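Side-chain contacts in Agap007691-pb (Anopheles gambiae, PDB 5C98), which belongs to the serpin family and may act as an inhibitor of serine endopeptidases, although its function has not been established: residues V226-F231 against G236-V241; Q264-L269 against L357-M362. One frame throughout, in Å; residues are numbered along the deposited sequence.

Contact 1 of 2, residues V226-F231 against G236-V241; sequences VVDMPF and GLSMLV
S238 sets its hydroxyl over the carboxylate of D228 and donates to it: S238 OG stands 2.7 Å from D228 OD1, above the carboxylate plane (66° out of it). With CG anti to the backbone N (chi1 -150°), D228 turns its carboxylate over the adjoining strand, where water 1 also donates to OD1; OD2 is satisfied outside the hairpin. The other face carries M229 and M239 side by side, M229 SD 4.0 Å from M239 CE, and M229 SD is equally close to V241 CG2. F231 sets CE2 3.7 Å from M239 CB, while S238 N lies at the ring's edge. Between the two faces, the backbones of M229 and M239 exchange two N-H...O bonds of 2.8 Å between N and O, V227 and V241 form a second such pair, and F231 N donates to L237 O. Alternating hydrogen-bonded and non-hydrogen-bonded pairs, and N-to-C directions 152° apart, make the strands antiparallel, and the short loop joining them makes a beta hairpin, consistent with the second and third strands of serpin sheet B.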
# COMPACT_ATOMS: atom_id res chain seq x y z
N VAL A 226 -8.92 7.39 18.17
CA VAL A 226 -8.37 6.20 17.54
C VAL A 226 -9.24 5.01 17.88
O VAL A 226 -9.59 4.81 19.05
CB VAL A 226 -6.95 5.94 18.06
CG1 VAL A 226 -6.32 4.80 17.33
CG2 VAL A 226 -6.11 7.20 17.94
N VAL A 227 -9.56 4.20 16.89
CA VAL A 227 -10.09 2.87 17.12
C VAL A 227 -9.29 1.89 16.28
O VAL A 227 -8.85 2.20 15.17
CB VAL A 227 -11.59 2.74 16.76
CG1 VAL A 227 -12.48 3.52 17.73
CG2 VAL A 227 -11.86 3.10 15.30
N ASP A 228 -9.07 0.70 16.80
CA ASP A 228 -8.40 -0.37 16.05
C ASP A 228 -9.47 -1.40 15.72
O ASP A 228 -9.98 -2.08 16.62
CB ASP A 228 -7.24 -0.96 16.85
CG ASP A 228 -6.12 -1.49 15.97
OD1 ASP A 228 -6.33 -1.66 14.74
OD2 ASP A 228 -5.02 -1.74 16.51
N MET A 229 -9.83 -1.48 14.44
CA MET A 229 -10.95 -2.27 13.96
C MET A 229 -10.42 -3.57 13.37
O MET A 229 -9.84 -3.55 12.27
CB MET A 229 -11.71 -1.50 12.89
CG MET A 229 -12.43 -0.29 13.47
SD MET A 229 -13.38 0.59 12.24
CE MET A 229 -14.56 -0.65 11.73
N PRO A 230 -10.56 -4.70 14.04
CA PRO A 230 -9.93 -5.92 13.53
C PRO A 230 -10.65 -6.51 12.34
O PRO A 230 -11.87 -6.44 12.20
CB PRO A 230 -10.03 -6.89 14.72
CG PRO A 230 -11.19 -6.41 15.51
CD PRO A 230 -11.24 -4.91 15.33
N PHE A 231 -9.86 -7.16 11.49
CA PHE A 231 -10.38 -8.07 10.49
C PHE A 231 -10.51 -9.47 11.06
O PHE A 231 -10.09 -9.76 12.18
CB PHE A 231 -9.46 -8.03 9.27
CG PHE A 231 -9.36 -6.67 8.62
CD1 PHE A 231 -10.38 -6.22 7.78
CD2 PHE A 231 -8.28 -5.83 8.85
CE1 PHE A 231 -10.31 -4.97 7.18
CE2 PHE A 231 -8.21 -4.60 8.25
CZ PHE A 231 -9.22 -4.17 7.42
N GLY A 236 -5.09 -12.16 10.98
CA GLY A 236 -4.10 -11.49 11.80
C GLY A 236 -3.92 -10.02 11.53
O GLY A 236 -2.88 -9.47 11.90
N LEU A 237 -4.90 -9.36 10.91
CA LEU A 237 -4.80 -7.96 10.53
C LEU A 237 -5.82 -7.10 11.25
O LEU A 237 -6.87 -7.58 11.69
CB LEU A 237 -5.04 -7.78 9.04
CG LEU A 237 -4.16 -8.62 8.13
CD1 LEU A 237 -4.51 -8.31 6.67
CD2 LEU A 237 -2.67 -8.40 8.35
N SER A 238 -5.53 -5.81 11.35
CA SER A 238 -6.46 -4.87 11.96
C SER A 238 -6.27 -3.51 11.33
O SER A 238 -5.19 -3.21 10.85
CB SER A 238 -6.22 -4.82 13.47
OG SER A 238 -7.28 -4.13 14.12
N MET A 239 -7.32 -2.70 11.34
CA MET A 239 -7.31 -1.39 10.71
C MET A 239 -7.39 -0.32 11.79
O MET A 239 -8.44 -0.17 12.43
CB MET A 239 -8.48 -1.24 9.75
CG MET A 239 -8.55 0.12 9.09
SD MET A 239 -9.86 0.32 7.87
CE MET A 239 -11.32 0.19 8.89
N LEU A 240 -6.32 0.42 11.97
CA LEU A 240 -6.33 1.55 12.87
C LEU A 240 -6.90 2.75 12.13
O LEU A 240 -6.46 3.08 11.03
CB LEU A 240 -4.90 1.83 13.34
CG LEU A 240 -4.68 2.70 14.57
CD1 LEU A 240 -5.18 2.03 15.82
CD2 LEU A 240 -3.21 3.04 14.70
N VAL A 241 -7.90 3.38 12.73
CA VAL A 241 -8.56 4.54 12.13
C VAL A 241 -8.27 5.73 13.02
O VAL A 241 -8.54 5.69 14.23
CB VAL A 241 -10.07 4.35 11.97
CG1 VAL A 241 -10.68 5.55 11.26
CG2 VAL A 241 -10.37 3.08 11.19
O HOH W 1 -4.10 -1.93 13.36
O HOH W 2 -7.30 -10.08 12.82

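Contact 2 of 2, residues Q264-L269 against L357-M362; sequences QIDERL and LIRRTM
R359 reaches the carboxylate of D266 with both terminal nitrogens, and both converge on a single oxygen: NH1 and NH2 of R359 each lie 3.0 Å from D266 OD1. Neither bond is straight, the N-H...O angle from NH1 being 146° and that from NH2 much the same, as expected when one acceptor sits between two donors. OD1 receives them on its syn side, facing the other oxygen, and lies in the guanidinium plane. A third, weak bond runs from R359 NH1 to D266 OD2 at 3.3 Å. Carboxylate and guanidinium are nearly coplanar, 25° apart, so this salt bridge is an end-on, edge-to-edge meeting of groups approaching from opposite directions.

The bend of the arginine at chi3 (-60°) helps bring its flat end to the acid. L269 CD1 stays 4.5 Å from R359 NH2, a marginal contact beside the ion pair. In the next shell, D228 makes a second salt bridge through OD2 to R359 NH2; two acids on one guanidinium would probably balance its charge in this buried place and limit its rotation. The arginine backbone is tied to S238, and its side chain also packs on V366. I265 turns inward from the helix onto V226 and L240, while L269 rests on R215, C217 and D228. Helix 259-268 thus lies over strands 204-219, 224-230 and 237-244, and the arginine links its C-terminal end to strand 354-360, which is flanked by strands 237-244 and 366-372.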
# COMPACT_ATOMS: atom_id res chain seq x y z
N GLN A 264 2.74 4.85 21.28
CA GLN A 264 1.90 5.40 22.35
C GLN A 264 0.47 4.92 22.21
O GLN A 264 -0.19 4.61 23.21
CB GLN A 264 1.89 6.93 22.26
CG GLN A 264 3.19 7.59 22.65
CD GLN A 264 3.13 9.10 22.51
OE1 GLN A 264 2.65 9.61 21.50
NE2 GLN A 264 3.59 9.81 23.53
N ILE A 265 -0.04 4.90 20.99
CA ILE A 265 -1.36 4.35 20.75
C ILE A 265 -1.44 2.91 21.24
O ILE A 265 -2.37 2.54 21.96
CB ILE A 265 -1.70 4.46 19.25
CG1 ILE A 265 -2.01 5.92 18.90
CG2 ILE A 265 -2.90 3.59 18.87
CD1 ILE A 265 -2.01 6.20 17.44
N ASP A 266 -0.46 2.08 20.86
CA ASP A 266 -0.48 0.69 21.29
C ASP A 266 -0.53 0.57 22.82
O ASP A 266 -1.17 -0.34 23.34
CB ASP A 266 0.71 -0.06 20.71
CG ASP A 266 0.55 -0.37 19.23
OD1 ASP A 266 -0.60 -0.36 18.75
OD2 ASP A 266 1.57 -0.62 18.57
N GLU A 267 0.11 1.49 23.54
CA GLU A 267 0.12 1.42 25.00
C GLU A 267 -1.20 1.90 25.60
O GLU A 267 -1.56 1.48 26.71
CB GLU A 267 1.24 2.31 25.55
CG GLU A 267 2.63 1.93 25.06
N ARG A 268 -1.90 2.79 24.91
CA ARG A 268 -3.10 3.44 25.43
C ARG A 268 -4.39 2.75 25.02
O ARG A 268 -5.40 2.93 25.70
CB ARG A 268 -3.17 4.89 24.93
CG ARG A 268 -2.07 5.77 25.45
CD ARG A 268 -2.14 7.15 24.85
NE ARG A 268 -0.88 7.86 24.97
CZ ARG A 268 -0.72 9.15 24.70
NH1 ARG A 268 -1.76 9.87 24.30
NH2 ARG A 268 0.47 9.72 24.83
N LEU A 269 -4.39 2.00 23.92
CA LEU A 269 -5.62 1.37 23.48
C LEU A 269 -6.17 0.44 24.55
O LEU A 269 -5.43 -0.33 25.17
CB LEU A 269 -5.37 0.60 22.19
CG LEU A 269 -5.21 1.40 20.89
CD1 LEU A 269 -4.67 0.44 19.82
CD2 LEU A 269 -6.48 2.06 20.45
N LEU A 357 -4.59 2.77 8.85
CA LEU A 357 -3.36 1.98 8.78
C LEU A 357 -3.74 0.52 8.94
O LEU A 357 -4.36 0.15 9.94
CB LEU A 357 -2.35 2.36 9.87
CG LEU A 357 -1.94 3.82 9.85
CD1 LEU A 357 -2.88 4.65 10.75
CD2 LEU A 357 -0.55 3.95 10.31
N ILE A 358 -3.39 -0.31 7.96
CA ILE A 358 -3.63 -1.74 8.05
C ILE A 358 -2.37 -2.36 8.61
O ILE A 358 -1.28 -2.23 8.02
CB ILE A 358 -3.93 -2.35 6.67
CG1 ILE A 358 -5.04 -1.57 5.97
CG2 ILE A 358 -4.22 -3.85 6.78
CD1 ILE A 358 -6.39 -1.60 6.73
N ARG A 359 -2.50 -3.04 9.75
CA ARG A 359 -1.36 -3.55 10.49
C ARG A 359 -1.50 -5.04 10.76
O ARG A 359 -2.61 -5.58 10.87
CB ARG A 359 -1.15 -2.83 11.82
CG ARG A 359 -1.05 -1.33 11.71
CD ARG A 359 -0.64 -0.65 13.02
NE ARG A 359 -1.58 -0.90 14.09
CZ ARG A 359 -1.32 -0.70 15.39
NH1 ARG A 359 -0.11 -0.28 15.76
NH2 ARG A 359 -2.25 -0.93 16.31
N ARG A 360 -0.37 -5.73 10.79
CA ARG A 360 -0.32 -7.09 11.30
C ARG A 360 -0.40 -6.99 12.83
O ARG A 360 0.40 -6.27 13.44
CB ARG A 360 0.99 -7.74 10.82
CG ARG A 360 1.14 -9.21 11.18
CD ARG A 360 2.51 -9.74 10.81
NE ARG A 360 2.57 -11.17 11.13
CZ ARG A 360 3.68 -11.85 11.41
NH1 ARG A 360 4.86 -11.25 11.41
NH2 ARG A 360 3.59 -13.14 11.69
N THR A 361 -1.41 -7.62 13.43
CA THR A 361 -1.65 -7.40 14.86
C THR A 361 -0.48 -7.89 15.72
O THR A 361 -0.19 -7.29 16.76
CB THR A 361 -2.98 -8.03 15.31
OG1 THR A 361 -2.97 -9.45 15.15
CG2 THR A 361 -4.14 -7.47 14.51
N MET A 362 0.21 -8.94 15.28
CA MET A 362 1.23 -9.57 16.11
C MET A 362 2.40 -8.63 16.40
O MET A 362 2.91 -8.60 17.52
CB MET A 362 1.73 -10.84 15.42
CG MET A 362 2.79 -11.61 16.20
SD MET A 362 2.07 -12.81 17.33
CE MET A 362 1.71 -14.16 16.21

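In the fold
Contacts 1 and 2 are consecutive along the chain, yet their centres are about 8 Å apart, because strands 237-244 and 354-360 are antiparallel neighbours. Probable backbone hydrogen bonds join them, G236 O to T361 N at 2.8 Å and L240 N to L357 O at 2.8 Å. Side chains also meet, with S238 CB 3.5 Å from T361 CG2 and M239 CG 3.6 Å from I358 CD1. The electrostatic link is R359, and the helix-strand salt bridge of contact 2 sits over the sheet to which the hairpin of contact 1 belongs. The centres lie about 16 and 17 Å from the chain centre, on the same side of it.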